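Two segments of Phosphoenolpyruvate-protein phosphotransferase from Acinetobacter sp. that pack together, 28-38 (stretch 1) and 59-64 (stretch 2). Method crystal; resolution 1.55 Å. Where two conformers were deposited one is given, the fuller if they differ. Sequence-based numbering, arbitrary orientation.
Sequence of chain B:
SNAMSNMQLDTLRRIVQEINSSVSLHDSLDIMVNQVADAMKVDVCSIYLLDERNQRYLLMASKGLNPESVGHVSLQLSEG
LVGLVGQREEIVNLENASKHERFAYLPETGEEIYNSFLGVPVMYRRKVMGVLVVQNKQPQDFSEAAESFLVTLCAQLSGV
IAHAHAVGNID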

# COMPACT_ATOMS: atom_id res chain seq x y z
N SER B 28 1.84 -12.09 -5.24
CA SER B 28 1.83 -11.00 -4.27
C SER B 28 1.46 -11.51 -2.88
O SER B 28 2.13 -11.20 -1.91
CB SER B 28 0.88 -9.90 -4.70
OG SER B 28 1.32 -9.39 -5.95
N LEU B 29 0.42 -12.33 -2.82
CA LEU B 29 -0.09 -12.86 -1.54
C LEU B 29 0.96 -13.75 -0.86
O LEU B 29 1.13 -13.68 0.36
CB LEU B 29 -1.38 -13.63 -1.75
CG LEU B 29 -2.55 -12.84 -2.33
CD1 LEU B 29 -3.75 -13.78 -2.61
CD2 LEU B 29 -2.96 -11.66 -1.40
N ASP B 30 1.61 -14.58 -1.67
CA ASP B 30 2.60 -15.51 -1.16
C ASP B 30 3.79 -14.74 -0.61
O ASP B 30 4.32 -15.05 0.48
CB ASP B 30 3.03 -16.47 -2.27
CG ASP B 30 4.06 -17.50 -1.84
OD1 ASP B 30 3.76 -18.25 -0.89
OD2 ASP B 30 5.10 -17.59 -2.54
N ILE B 31 4.25 -13.74 -1.36
CA ILE B 31 5.36 -12.90 -0.89
C ILE B 31 4.98 -12.23 0.40
O ILE B 31 5.75 -12.22 1.36
CB ILE B 31 5.70 -11.83 -1.94
CG1 ILE B 31 6.38 -12.47 -3.13
CG2 ILE B 31 6.64 -10.80 -1.37
CD1 ILE B 31 6.28 -11.60 -4.43
N MSE B 32 3.78 -11.66 0.45
CA MSE B 32 3.42 -10.93 1.67
C MSE B 32 3.38 -11.82 2.91
O MSE B 32 3.94 -11.46 3.94
CB MSE B 32 2.10 -10.21 1.53
CG MSE B 32 1.85 -9.27 2.70
SE MSE B 32 0.23 -8.34 2.41
CE MSE B 32 -0.96 -9.92 2.31
N VAL B 33 2.71 -12.96 2.84
CA VAL B 33 2.59 -13.78 4.08
C VAL B 33 3.95 -14.29 4.54
O VAL B 33 4.24 -14.36 5.75
CB VAL B 33 1.54 -14.92 4.00
CG1 VAL B 33 0.17 -14.32 3.75
CG2 VAL B 33 1.93 -15.97 3.00
N ASN B 34 4.81 -14.69 3.62
CA ASN B 34 6.11 -15.24 4.00
C ASN B 34 7.02 -14.15 4.52
O ASN B 34 7.72 -14.34 5.50
CB ASN B 34 6.70 -15.98 2.81
CG ASN B 34 6.08 -17.35 2.67
OD1 ASN B 34 6.42 -18.27 3.43
ND2 ASN B 34 5.11 -17.48 1.78
N GLN B 35 7.02 -13.00 3.84
CA GLN B 35 7.85 -11.90 4.30
C GLN B 35 7.40 -11.27 5.61
O GLN B 35 8.25 -10.95 6.44
CB GLN B 35 8.04 -10.83 3.23
CG GLN B 35 8.71 -11.33 1.98
CD GLN B 35 10.14 -11.70 2.13
OE1 GLN B 35 10.67 -11.78 3.26
NE2 GLN B 35 10.82 -11.89 1.02
N VAL B 36 6.09 -11.19 5.83
CA VAL B 36 5.56 -10.74 7.13
C VAL B 36 6.01 -11.73 8.21
O VAL B 36 6.52 -11.33 9.28
CB VAL B 36 4.05 -10.58 7.13
CG1 VAL B 36 3.51 -10.46 8.58
CG2 VAL B 36 3.66 -9.32 6.29
N ALA B 37 5.88 -13.03 7.98
CA ALA B 37 6.24 -14.01 9.00
C ALA B 37 7.71 -13.90 9.38
O ALA B 37 8.09 -14.01 10.57
CB ALA B 37 5.93 -15.41 8.52
N ASP B 38 8.56 -13.67 8.38
CA ASP B 38 10.00 -13.54 8.63
C ASP B 38 10.33 -12.22 9.34
O ASP B 38 11.16 -12.18 10.25
CB ASP B 38 10.77 -13.65 7.32
CG ASP B 38 12.29 -13.71 7.51
OD1 ASP B 38 12.77 -14.48 8.36
OD2 ASP B 38 12.99 -12.97 6.80
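Stretch 2 (59-64) LMASKG

Stretch 2 continues a β-strand through Lys63 and leaves it at Gly64, whose phi/psi of 113/-32° would jam a CB against the preceding carbonyl oxygen. It lies along the helix of stretch 1 in nearly the same N-to-C direction: the axes cross at -23° and approach to 7.0 Å. The CA register confirms the shared direction, with Asp30 CA 5.6 Å from Ala61 CA and Asn34 CA 5.4 Å from Lys63 CA. No direct hydrogen bond joins the stretches; 350 Å² is buried between them, in contacts of side chains with side chains and with backbone atoms.

Alternation is visible in the CA-to-CB directions from Ala61 to Lys63. The CA-to-CB bonds of Ala61 and Lys63 point toward the helix, whereas that of Ser62, between them, points away. Ala61 is buried, and its methyl fits closely: Ala61 CB lies 3.8 Å from both Leu29 O and Leu29 CB, and 4.0 Å from Val33 CG2. Leu29, with chi angles m and t, also reaches back along the strand, placing CD1 3.7 Å from CB of the selenomethionine Met60. One helical turn on, Val33 packs against the strand backbone, its CG2 3.7 Å from both Ser62 C and Lys63 N.

Lys63 has the largest covered area, 76 Å², and makes its closest side-chain contacts through CG and CD. Lys63 CG sits 3.5 Å from Asn34 OD1, and Lys63 CD sits 3.6 Å from Ala37 CB, while the end of the chain leads away from the helix. Water 2 accepts from Lys63 NZ (3.1 Å) and donates to Ala37 O (3.3 Å). A second bridge uses water 1, which accepts from Asn34 ND2 at 2.8 Å and donates to Ser62 O at 3.1 Å. The same Asn34 ND2 donates to Asp30 O at 2.9 Å with an angle of 166°, tying the amide to its own helix.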

# COMPACT_ATOMS: atom_id res chain seq x y z
N LEU B 59 -9.19 -18.75 2.33
CA LEU B 59 -7.76 -18.72 2.63
C LEU B 59 -7.00 -18.78 1.32
O LEU B 59 -7.18 -19.72 0.54
CB LEU B 59 -7.40 -19.93 3.49
CG LEU B 59 -5.93 -20.06 3.83
CD1 LEU B 59 -5.36 -18.91 4.64
CD2 LEU B 59 -5.74 -21.39 4.58
N MSE B 60 -6.23 -17.74 1.02
CA MSE B 60 -5.49 -17.66 -0.26
C MSE B 60 -3.98 -17.78 -0.22
O MSE B 60 -3.33 -18.06 -1.25
CB MSE B 60 -5.84 -16.35 -0.98
CG MSE B 60 -7.29 -16.19 -1.25
SE MSE B 60 -7.78 -17.20 -2.78
CE MSE B 60 -6.84 -16.17 -4.19
N ALA B 61 -3.43 -17.62 0.98
CA ALA B 61 -1.99 -17.81 1.17
C ALA B 61 -1.70 -17.94 2.65
O ALA B 61 -2.42 -17.35 3.47
CB ALA B 61 -1.22 -16.66 0.57
N SER B 62 -0.67 -18.68 2.99
CA SER B 62 -0.27 -18.81 4.38
C SER B 62 1.17 -19.24 4.53
O SER B 62 1.66 -20.11 3.80
CB SER B 62 -1.13 -19.83 5.12
OG SER B 62 -0.81 -19.85 6.52
N LYS B 63 1.84 -18.64 5.51
CA LYS B 63 3.07 -19.20 6.07
C LYS B 63 2.67 -19.80 7.42
O LYS B 63 2.20 -19.05 8.27
CB LYS B 63 4.18 -18.16 6.20
CG LYS B 63 5.50 -18.68 6.82
CD LYS B 63 5.38 -18.99 8.32
CE LYS B 63 6.73 -18.96 9.06
NZ LYS B 63 6.57 -19.33 10.52
N GLY B 64 2.81 -21.11 7.59
CA GLY B 64 2.59 -21.74 8.87
C GLY B 64 1.40 -22.67 8.95
O GLY B 64 1.47 -23.65 9.68
O HOH W 1 3.92 -20.00 1.70
O HOH W 2 8.62 -17.14 11.37